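Local structure of transcriptional regulator (Rhodococcus jostii, 5CYV) at residues 38-43 against 72-76. The protein is a MarR-family regulator that binds p-coumaroyl-CoA and probably acts as a DNA-binding transcription factor in p-hydroxycinnamate metabolism. Residues are numbered along the deposited sequence.
Sequences RSYSVL and LVDEL. With WCA (p-coumaroyl-CoA), chain J.
Residues 38-43 and 72-76 are both helical, and the axes of these short segments cross at -79°, nearly perpendicular, with a closest approach of 9.5 Å; the nearest CA atoms are those of Ser39 and Leu72, 5.5 Å apart. This is packing inside the winged helix-turn-helix of a MarR regulator: helix 70-78, by its position after helix 55-62 the probable DNA-recognition helix, lies across helix 37-47. Leu72 and Leu76 are one turn apart and both have the mt rotamer; their CA-to-CB bonds point toward helix 37-47, and that of Val42 points back toward them. Val42 CG2 meets Leu72 CD1 at 3.7 Å, while Val42 CG1 sits 3.7 Å from Leu76 CD1 and 4.0 Å from Val73 CG2. Leu76 CD1 also lies against the backbone, 3.7 Å from Ser39 O. Val58 and Met62 of helix 55-62 also pack on Val42, and Val82 of the wing strand 82-87 touches Leu43, Val73 and Leu76. At the polar margin one water bridges the helices, 2.6 Å from Ser39 OG and donating to Glu75 OE1 at 2.7 Å; Ser39 OG is also hydrogen-bonded to Arg36 N. Arg38 joins this packing to the ligand pocket: its CB is 3.7 Å from Leu72 CD2, but the extended mtt side chain leads away to p-coumaroyl-CoA, where NE donates to OAE and NH1 to OAF, each at 2.8 Å.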
# COMPACT_ATOMS: atom_id res chain seq x y z
N ARG B 38 -0.90 -7.30 9.50
CA ARG B 38 -0.97 -6.49 10.74
C ARG B 38 -0.49 -7.22 12.00
O ARG B 38 0.25 -6.62 12.78
CB ARG B 38 -2.40 -5.98 10.98
CG ARG B 38 -2.86 -4.96 9.94
CD ARG B 38 -4.17 -4.34 10.40
NE ARG B 38 -4.65 -3.35 9.40
CZ ARG B 38 -5.62 -2.49 9.60
NH1 ARG B 38 -6.01 -1.67 8.61
NH2 ARG B 38 -6.26 -2.42 10.82
N SER B 39 -0.85 -8.48 12.18
CA SER B 39 -0.36 -9.20 13.37
C SER B 39 1.13 -9.40 13.29
O SER B 39 1.83 -9.31 14.32
CB SER B 39 -1.09 -10.52 13.55
OG SER B 39 -1.06 -11.35 12.38
N TYR B 40 1.66 -9.68 12.09
CA TYR B 40 3.10 -9.69 11.94
C TYR B 40 3.76 -8.40 12.31
O TYR B 40 4.79 -8.40 13.03
CB TYR B 40 3.45 -10.08 10.47
CG TYR B 40 4.87 -9.91 10.08
CD1 TYR B 40 5.84 -10.81 10.47
CD2 TYR B 40 5.26 -8.80 9.27
CE1 TYR B 40 7.17 -10.65 10.12
CE2 TYR B 40 6.58 -8.66 8.88
CZ TYR B 40 7.54 -9.59 9.30
OH TYR B 40 8.86 -9.41 8.99
N SER B 41 3.21 -7.28 11.86
CA SER B 41 3.82 -5.99 12.18
C SER B 41 3.87 -5.76 13.70
O SER B 41 4.88 -5.28 14.20
CB SER B 41 3.03 -4.84 11.54
OG SER B 41 3.02 -4.97 10.10
N VAL B 42 2.77 -6.08 14.39
CA VAL B 42 2.79 -5.90 15.85
C VAL B 42 3.84 -6.76 16.54
O VAL B 42 4.60 -6.26 17.39
CB VAL B 42 1.41 -6.19 16.44
CG1 VAL B 42 1.42 -6.09 17.98
CG2 VAL B 42 0.41 -5.18 15.85
N LEU B 43 3.93 -8.01 16.09
CA LEU B 43 4.92 -8.94 16.64
C LEU B 43 6.35 -8.41 16.41
O LEU B 43 7.21 -8.41 17.33
CB LEU B 43 4.70 -10.34 16.05
CG LEU B 43 5.73 -11.35 16.58
CD1 LEU B 43 5.64 -11.48 18.11
CD2 LEU B 43 5.46 -12.71 15.94
N LEU B 72 -5.31 -7.12 17.56
CA LEU B 72 -4.10 -7.75 17.07
C LEU B 72 -3.27 -8.29 18.23
O LEU B 72 -2.76 -9.41 18.16
CB LEU B 72 -3.24 -6.74 16.31
CG LEU B 72 -3.95 -6.07 15.15
CD1 LEU B 72 -3.11 -5.02 14.58
CD2 LEU B 72 -4.25 -7.12 14.03
N VAL B 73 -3.15 -7.47 19.28
CA VAL B 73 -2.47 -7.94 20.50
C VAL B 73 -3.24 -9.10 21.10
O VAL B 73 -2.60 -10.09 21.53
CB VAL B 73 -2.26 -6.79 21.50
CG1 VAL B 73 -1.67 -7.33 22.82
CG2 VAL B 73 -1.36 -5.70 20.84
N ASP B 74 -4.59 -9.05 21.11
CA ASP B 74 -5.35 -10.18 21.65
C ASP B 74 -5.02 -11.46 20.89
O ASP B 74 -4.92 -12.54 21.47
CB ASP B 74 -6.86 -9.92 21.57
CG ASP B 74 -7.37 -8.82 22.52
OD1 ASP B 74 -6.67 -8.42 23.47
OD2 ASP B 74 -8.55 -8.40 22.29
N GLU B 75 -4.95 -11.35 19.56
CA GLU B 75 -4.65 -12.51 18.73
C GLU B 75 -3.27 -13.08 19.07
O GLU B 75 -3.11 -14.29 19.23
CB GLU B 75 -4.75 -12.12 17.24
CG GLU B 75 -4.32 -13.21 16.32
CD GLU B 75 -4.47 -12.88 14.84
OE1 GLU B 75 -3.97 -13.69 14.04
OE2 GLU B 75 -5.03 -11.82 14.47
N LEU B 76 -2.29 -12.20 19.17
CA LEU B 76 -0.96 -12.67 19.46
C LEU B 76 -0.88 -13.21 20.86
O LEU B 76 -0.13 -14.20 21.10
CB LEU B 76 0.03 -11.50 19.30
CG LEU B 76 0.20 -11.01 17.84
CD1 LEU B 76 1.02 -9.75 17.88
CD2 LEU B 76 0.92 -12.05 16.97
C4 WCA J . -15.78 8.76 3.25
C5 WCA J . -16.61 8.00 2.44
C6 WCA J . -17.93 8.51 2.15
C8 WCA J . -14.71 6.90 2.63
N1 WCA J . -18.29 9.70 2.69
N3 WCA J . -16.23 9.94 3.76
CAV WCA J . 4.09 -4.90 6.88
CAT WCA J . 5.21 -5.68 6.82
CBS WCA J . 5.81 -5.83 5.56
OAJ WCA J . 6.97 -6.64 5.46
CAU WCA J . 5.33 -5.22 4.45
CAW WCA J . 4.19 -4.41 4.50
CBT WCA J . 3.61 -4.25 5.74
CAR WCA J . 2.43 -3.36 5.75
CAQ WCA J . 1.88 -2.94 7.03
CBP WCA J . 0.83 -1.87 6.88
OAD WCA J . 0.59 -1.18 5.95
SBO WCA J . -0.05 -1.69 8.37
CBA WCA J . -1.10 -0.27 7.92
CAY WCA J . -2.56 -0.76 7.55
NBH WCA J . -2.64 -1.16 6.19
CBQ WCA J . -3.15 -2.51 5.89
OAE WCA J . -3.61 -3.26 6.75
CBB WCA J . -3.21 -2.91 4.45
CAZ WCA J . -4.66 -2.88 3.89
NBI WCA J . -5.25 -1.54 3.76
CBR WCA J . -6.05 -0.93 4.72
OAF WCA J . -6.19 -1.52 5.80
CBX WCA J . -6.73 0.40 4.44
OAK WCA J . -6.72 0.60 2.99
CCD WCA J . -6.03 1.57 5.14
CAA WCA J . -4.66 1.80 4.44
CAB WCA J . -5.88 1.34 6.66
CBD WCA J . -6.88 2.86 4.92
OBK WCA J . -8.18 2.45 5.42
PCG WCA J . -9.30 3.57 5.73
OAP WCA J . -8.66 4.61 6.60
OAI WCA J . -10.52 2.78 6.26
OBN WCA J . -9.56 4.30 4.37
PCF WCA J . -10.62 4.18 3.23
OAO WCA J . -11.57 3.09 3.73
OAH WCA J . -9.96 4.16 1.86
O5' WCA J . -11.40 5.59 3.30
C5' WCA J . -10.71 6.83 3.13
C4' WCA J . -11.13 8.02 3.94
O4' WCA J . -12.47 8.63 3.25
C3' WCA J . -11.47 7.75 5.22
O3' WCA J . -11.40 8.97 6.05
PCE WCA J . -10.33 9.12 7.19
OAM WCA J . -8.97 8.87 6.62
OAN WCA J . -10.60 8.14 8.29
OAG WCA J . -10.41 10.52 7.73
C2' WCA J . -12.96 7.36 5.12
O2' WCA J . -13.61 7.39 6.32
C1' WCA J . -13.46 8.44 4.09
N9 WCA J . -14.61 8.02 3.35
N7 WCA J . -15.92 6.85 2.07
C2 WCA J . -17.48 10.38 3.46
N6 WCA J . -18.81 7.76 1.31
O HOH W 1 -3.45 -12.21 11.85